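Local atomic coordinates of (S)-ureidoglycine aminohydrolase (Escherichia coli, PDB entry 1RC6), a protein that catalyses the manganese-dependent hydrolysis of (S)-ureidoglycine to (S)-ureidoglycolate and ammonia, a step in the breakdown of allantoin as a nitrogen source. Residues K173-F186 and A246-D258. Residues are numbered along the deposited sequence; the frame is centred on the assembly and turned at random.
Sequences KELGFDMNMHILSF and AFSYIYSKDCNRD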
loop_
_atom_site.group_PDB
_atom_site.type_symbol
_atom_site.label_atom_id
_atom_site.label_comp_id
_atom_site.label_asym_id
_atom_site.label_seq_id
_atom_site.Cartn_x
_atom_site.Cartn_y
_atom_site.Cartn_z
ATOM N N LYS A 173 -4.006 -17.063 -2.216
ATOM C CA LYS A 173 -5.266 -16.839 -2.925
ATOM C C LYS A 173 -6.464 -17.509 -2.253
ATOM O O LYS A 173 -7.600 -17.220 -2.594
ATOM C CB LYS A 173 -5.152 -17.359 -4.357
ATOM C CG LYS A 173 -3.842 -17.006 -5.036
ATOM C CD LYS A 173 -3.769 -15.539 -5.408
ATOM C CE LYS A 173 -4.243 -15.325 -6.832
ATOM N NZ LYS A 173 -3.340 -15.986 -7.823
ATOM N N GLU A 174 -6.214 -18.409 -1.310
ATOM C CA GLU A 174 -7.279 -19.121 -0.605
ATOM C C GLU A 174 -8.356 -18.210 -0.012
ATOM O O GLU A 174 -8.072 -17.119 0.487
ATOM C CB GLU A 174 -6.690 -19.991 0.520
ATOM C CG GLU A 174 -6.099 -21.322 0.078
ATOM C CD GLU A 174 -5.010 -21.176 -0.973
ATOM O OE1 GLU A 174 -4.000 -20.490 -0.706
ATOM O OE2 GLU A 174 -5.164 -21.756 -2.072
ATOM N N LEU A 175 -9.592 -18.691 -0.042
ATOM C CA LEU A 175 -10.724 -17.945 0.476
ATOM C C LEU A 175 -10.512 -17.490 1.899
ATOM O O LEU A 175 -11.251 -16.637 2.396
ATOM C CB LEU A 175 -11.991 -18.790 0.411
ATOM C CG LEU A 175 -12.328 -19.384 -0.960
ATOM C CD1 LEU A 175 -13.650 -20.110 -0.875
ATOM C CD2 LEU A 175 -12.382 -18.283 -2.009
ATOM N N GLY A 176 -9.518 -18.073 2.566
ATOM C CA GLY A 176 -9.233 -17.685 3.935
ATOM C C GLY A 176 -8.922 -16.205 3.910
ATOM O O GLY A 176 -9.242 -15.457 4.856
ATOM N N PHE A 177 -8.309 -15.785 2.803
ATOM C CA PHE A 177 -7.952 -14.391 2.606
ATOM C C PHE A 177 -9.040 -13.652 1.833
ATOM O O PHE A 177 -9.595 -14.168 0.869
ATOM C CB PHE A 177 -6.619 -14.290 1.872
ATOM C CG PHE A 177 -5.434 -14.680 2.713
ATOM C CD1 PHE A 177 -4.628 -13.709 3.293
ATOM C CD2 PHE A 177 -5.153 -16.018 2.962
ATOM C CE1 PHE A 177 -3.561 -14.070 4.112
ATOM C CE2 PHE A 177 -4.100 -16.384 3.770
ATOM C CZ PHE A 177 -3.301 -15.412 4.348
ATOM N N ASP A 178 -9.340 -12.438 2.280
ATOM C CA ASP A 178 -10.352 -11.614 1.654
ATOM C C ASP A 178 -9.705 -10.389 0.996
ATOM O O ASP A 178 -10.377 -9.404 0.707
ATOM C CB ASP A 178 -11.374 -11.178 2.703
ATOM C CG ASP A 178 -10.793 -10.215 3.719
ATOM O OD1 ASP A 178 -9.565 -9.981 3.696
ATOM O OD2 ASP A 178 -11.573 -9.694 4.548
ATOM N N MET A 179 -8.397 -10.452 0.765
ATOM C CA MET A 179 -7.693 -9.342 0.134
ATOM C C MET A 179 -6.355 -9.819 -0.374
ATOM O O MET A 179 -5.993 -10.974 -0.192
ATOM C CB MET A 179 -7.448 -8.215 1.134
ATOM C CG MET A 179 -6.649 -8.671 2.323
ATOM S SD MET A 179 -5.542 -7.421 2.979
ATOM C CE MET A 179 -6.463 -6.851 4.227
ATOM N N ASN A 180 -5.627 -8.922 -1.022
ATOM C CA ASN A 180 -4.307 -9.242 -1.521
ATOM C C ASN A 180 -3.580 -7.955 -1.872
ATOM O O ASN A 180 -4.212 -6.942 -2.141
ATOM C CB ASN A 180 -4.402 -10.153 -2.737
ATOM C CG ASN A 180 -3.182 -11.056 -2.887
ATOM O OD1 ASN A 180 -3.248 -12.107 -3.524
ATOM N ND2 ASN A 180 -2.064 -10.646 -2.310
ATOM N N MET A 181 -2.255 -7.990 -1.820
ATOM C CA MET A 181 -1.433 -6.836 -2.152
ATOM C C MET A 181 -0.617 -7.241 -3.377
ATOM O O MET A 181 -0.162 -8.381 -3.474
ATOM C CB MET A 181 -0.482 -6.478 -0.997
ATOM C CG MET A 181 -1.133 -5.976 0.294
ATOM S SD MET A 181 -1.902 -4.327 0.208
ATOM C CE MET A 181 -0.848 -3.528 -0.960
ATOM N N HIS A 182 -0.444 -6.327 -4.319
ATOM C CA HIS A 182 0.326 -6.648 -5.512
ATOM C C HIS A 182 1.316 -5.542 -5.836
ATOM O O HIS A 182 1.148 -4.403 -5.417
ATOM C CB HIS A 182 -0.590 -6.831 -6.731
ATOM C CG HIS A 182 -1.644 -7.873 -6.558
ATOM N ND1 HIS A 182 -2.853 -7.611 -5.955
ATOM C CD2 HIS A 182 -1.673 -9.177 -6.911
ATOM C CE1 HIS A 182 -3.587 -8.712 -5.947
ATOM N NE2 HIS A 182 -2.892 -9.677 -6.522
ATOM N N ILE A 183 2.348 -5.894 -6.588
ATOM C CA ILE A 183 3.340 -4.934 -7.030
ATOM C C ILE A 183 3.467 -5.131 -8.536
ATOM O O ILE A 183 3.644 -6.257 -8.994
ATOM C CB ILE A 183 4.722 -5.180 -6.396
ATOM C CG1 ILE A 183 4.825 -4.466 -5.048
ATOM C CG2 ILE A 183 5.812 -4.691 -7.348
ATOM C CD1 ILE A 183 6.184 -4.631 -4.354
ATOM N N LEU A 184 3.347 -4.050 -9.299
ATOM C CA LEU A 184 3.485 -4.110 -10.753
ATOM C C LEU A 184 4.761 -3.370 -11.136
ATOM O O LEU A 184 5.022 -2.277 -10.626
ATOM C CB LEU A 184 2.281 -3.467 -11.445
ATOM C CG LEU A 184 1.260 -4.443 -12.039
ATOM C CD1 LEU A 184 0.038 -3.697 -12.543
ATOM C CD2 LEU A 184 1.912 -5.219 -13.170
ATOM N N SER A 185 5.561 -3.964 -12.018
ATOM C CA SER A 185 6.808 -3.341 -12.440
ATOM C C SER A 185 6.859 -3.243 -13.960
ATOM O O SER A 185 6.362 -4.126 -14.654
ATOM C CB SER A 185 7.998 -4.156 -11.919
ATOM O OG SER A 185 9.186 -3.377 -11.851
ATOM N N PHE A 186 7.436 -2.152 -14.467
ATOM C CA PHE A 186 7.574 -1.926 -15.910
ATOM C C PHE A 186 8.986 -1.473 -16.243
ATOM O O PHE A 186 9.382 -0.353 -15.903
ATOM C CB PHE A 186 6.613 -0.849 -16.409
ATOM C CG PHE A 186 5.174 -1.235 -16.340
ATOM C CD1 PHE A 186 4.504 -1.274 -15.121
ATOM C CD2 PHE A 186 4.468 -1.532 -17.499
ATOM C CE1 PHE A 186 3.137 -1.604 -15.056
ATOM C CE2 PHE A 186 3.108 -1.860 -17.449
ATOM C CZ PHE A 186 2.440 -1.895 -16.225
ATOM N N ALA A 246 12.837 1.873 -13.486
ATOM C CA ALA A 246 11.739 0.926 -13.659
ATOM C C ALA A 246 10.474 1.381 -12.919
ATOM O O ALA A 246 10.473 1.523 -11.692
ATOM C CB ALA A 246 12.162 -0.454 -13.171
ATOM N N PHE A 247 9.400 1.590 -13.676
ATOM C CA PHE A 247 8.115 2.042 -13.129
ATOM C C PHE A 247 7.384 0.942 -12.342
ATOM O O PHE A 247 6.793 0.040 -12.931
ATOM C CB PHE A 247 7.237 2.547 -14.286
ATOM C CG PHE A 247 5.910 3.099 -13.858
ATOM C CD1 PHE A 247 5.830 4.099 -12.887
ATOM C CD2 PHE A 247 4.733 2.641 -14.443
ATOM C CE1 PHE A 247 4.584 4.640 -12.502
ATOM C CE2 PHE A 247 3.483 3.171 -14.066
ATOM C CZ PHE A 247 3.409 4.170 -13.096
ATOM N N SER A 248 7.428 1.012 -11.014
ATOM C CA SER A 248 6.750 0.009 -10.197
ATOM C C SER A 248 5.945 0.592 -9.041
ATOM O O SER A 248 6.370 1.547 -8.388
ATOM C CB SER A 248 7.753 -0.995 -9.628
ATOM O OG SER A 248 8.497 -0.430 -8.565
ATOM N N TYR A 249 4.783 0.002 -8.786
ATOM C CA TYR A 249 3.936 0.444 -7.690
ATOM C C TYR A 249 3.249 -0.715 -6.976
ATOM O O TYR A 249 2.970 -1.755 -7.572
ATOM C CB TYR A 249 2.884 1.437 -8.182
ATOM C CG TYR A 249 1.891 0.883 -9.170
ATOM C CD1 TYR A 249 2.142 0.917 -10.543
ATOM C CD2 TYR A 249 0.669 0.372 -8.736
ATOM C CE1 TYR A 249 1.183 0.458 -11.469
ATOM C CE2 TYR A 249 -0.292 -0.094 -9.646
ATOM C CZ TYR A 249 -0.027 -0.044 -11.005
ATOM O OH TYR A 249 -0.983 -0.496 -11.880
ATOM N N ILE A 250 2.984 -0.524 -5.687
ATOM C CA ILE A 250 2.331 -1.536 -4.878
ATOM C C ILE A 250 0.881 -1.124 -4.721
ATOM O O ILE A 250 0.583 0.061 -4.657
ATOM C CB ILE A 250 3.001 -1.641 -3.499
ATOM C CG1 ILE A 250 2.358 -2.767 -2.688
ATOM C CG2 ILE A 250 2.921 -0.290 -2.772
ATOM C CD1 ILE A 250 3.139 -3.125 -1.450
ATOM N N TYR A 251 -0.024 -2.094 -4.669
ATOM C CA TYR A 251 -1.429 -1.762 -4.530
ATOM C C TYR A 251 -2.286 -2.862 -3.935
ATOM O O TYR A 251 -2.058 -4.048 -4.173
ATOM C CB TYR A 251 -2.014 -1.352 -5.885
ATOM C CG TYR A 251 -2.254 -2.498 -6.841
ATOM C CD1 TYR A 251 -1.237 -2.959 -7.690
ATOM C CD2 TYR A 251 -3.506 -3.115 -6.910
ATOM C CE1 TYR A 251 -1.467 -4.006 -8.592
ATOM C CE2 TYR A 251 -3.745 -4.169 -7.809
ATOM C CZ TYR A 251 -2.722 -4.604 -8.642
ATOM O OH TYR A 251 -2.963 -5.648 -9.509
ATOM N N SER A 252 -3.293 -2.444 -3.180
ATOM C CA SER A 252 -4.213 -3.349 -2.526
ATOM C C SER A 252 -5.377 -3.728 -3.427
ATOM O O SER A 252 -5.585 -3.134 -4.474
ATOM C CB SER A 252 -4.734 -2.715 -1.247
ATOM O OG SER A 252 -5.232 -1.415 -1.492
ATOM N N LYS A 253 -6.143 -4.720 -2.994
ATOM C CA LYS A 253 -7.271 -5.228 -3.752
ATOM C C LYS A 253 -8.034 -6.212 -2.877
ATOM O O LYS A 253 -7.464 -7.181 -2.406
ATOM C CB LYS A 253 -6.737 -5.947 -4.993
ATOM C CG LYS A 253 -7.636 -7.031 -5.559
ATOM C CD LYS A 253 -6.844 -8.002 -6.441
ATOM C CE LYS A 253 -7.751 -8.998 -7.177
ATOM N NZ LYS A 253 -8.638 -8.352 -8.202
ATOM N N ASP A 254 -9.313 -5.957 -2.641
ATOM C CA ASP A 254 -10.133 -6.876 -1.850
ATOM C C ASP A 254 -10.574 -7.988 -2.811
ATOM O O ASP A 254 -10.699 -7.758 -4.018
ATOM C CB ASP A 254 -11.368 -6.168 -1.290
ATOM C CG ASP A 254 -12.259 -5.609 -2.377
ATOM O OD1 ASP A 254 -11.871 -4.612 -3.019
ATOM O OD2 ASP A 254 -13.343 -6.172 -2.602
ATOM N N CYS A 255 -10.813 -9.187 -2.287
ATOM C CA CYS A 255 -11.205 -10.298 -3.142
ATOM C C CYS A 255 -11.802 -11.475 -2.397
ATOM O O CYS A 255 -11.912 -11.469 -1.173
ATOM C CB CYS A 255 -9.992 -10.789 -3.913
ATOM S SG CYS A 255 -8.643 -11.296 -2.810
ATOM N N ASN A 256 -12.180 -12.493 -3.167
ATOM C CA ASN A 256 -12.763 -13.725 -2.645
ATOM C C ASN A 256 -14.014 -13.579 -1.785
ATOM O O ASN A 256 -14.317 -14.470 -0.988
ATOM C CB ASN A 256 -11.730 -14.512 -1.836
ATOM C CG ASN A 256 -10.459 -14.801 -2.616
ATOM O OD1 ASN A 256 -10.458 -14.897 -3.854
ATOM N ND2 ASN A 256 -9.364 -14.965 -1.883
ATOM N N ARG A 257 -14.758 -12.493 -1.934
ATOM C CA ARG A 257 -15.960 -12.344 -1.126
ATOM C C ARG A 257 -17.170 -11.895 -1.925
ATOM O O ARG A 257 -17.041 -11.173 -2.911
ATOM C CB ARG A 257 -15.709 -11.358 0.013
ATOM C CG ARG A 257 -14.699 -11.842 1.024
ATOM C CD ARG A 257 -15.273 -12.950 1.906
ATOM N NE ARG A 257 -14.305 -13.418 2.905
ATOM C CZ ARG A 257 -13.312 -14.270 2.652
ATOM N NH1 ARG A 257 -12.482 -14.626 3.623
ATOM N NH2 ARG A 257 -13.160 -14.779 1.433
ATOM N N ASP A 258 -18.347 -12.340 -1.501
ATOM C CA ASP A 258 -19.592 -11.951 -2.156
ATOM C C ASP A 258 -19.901 -10.568 -1.604
ATOM O O ASP A 258 -19.233 -10.101 -0.687
ATOM C CB ASP A 258 -20.716 -12.914 -1.772
ATOM C CG ASP A 258 -21.993 -12.676 -2.549
ATOM O OD1 ASP A 258 -23.020 -13.266 -2.167
ATOM O OD2 ASP A 258 -21.989 -11.920 -3.543
#
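The carbonyl oxygen of Leu175 is gripped end-on by the guanidinium of Arg257, with NH1 2.7 Å and NH2 2.8 Å from Leu175 O. The oxygen lies close to the guanidinium plane; NH2 approaches in the carbonyl plane on a lone pair, NH1 nearly in line with the C=O bond. Arg257 NH2 also donates to Asn256 O, and CB of Asp178 covers one face of the guanidinium, while Arg257 NE bonds Val137 O and Asp178 OD2 accepts a hydrogen bond from Val137 N. With an alanine at Arg257, the Leu175 carbonyl would probably lose both its guanidinium donors, Val137 O its bond from NE, and a gap would open over Asp178 CB. Beside it, Asn256 ND2 makes a fairly straight bond to Phe177 O (2.9 Å, 163°) and a weak one to Lys173 O. Beyond this turn, strands 179-186 and 247-254 run antiparallel in register from Met179-Asp254 to Phe186-Phe247, neighbours in one sheet of the C-terminal cupin beta-barrel. His182 and Tyr251 exchange backbone bonds, with Tyr251 N 2.7 Å from His182 O. Over the face of the Tyr251 ring sits CB of His182, a CH-pi contact at 3.9 Å from the centroid; the two rings, their planes at 27°, are slid so far apart that they barely overlap. Lys253 CD meets His182 CE1 at 3.4 Å. Leu184 lies alongside Tyr249, CB over the rim of one face of the Tyr249 ring and CD1 3.4 Å from OH; CG of Tyr249 stands between backbone N and carbonyl carbon (chi1 64°), which swings the ring toward Leu184. Tyr249 and Lys253, by similarity substrate-binding, share this face with Tyr251, whose ring meets the probable manganese ligand His202 edge-to-face. On the other face, Met181 CE and Ile183 CG1 pack against Ile250, and strand 81-89 of the N-terminal cupin domain covers them through Phe84 and Tyr86.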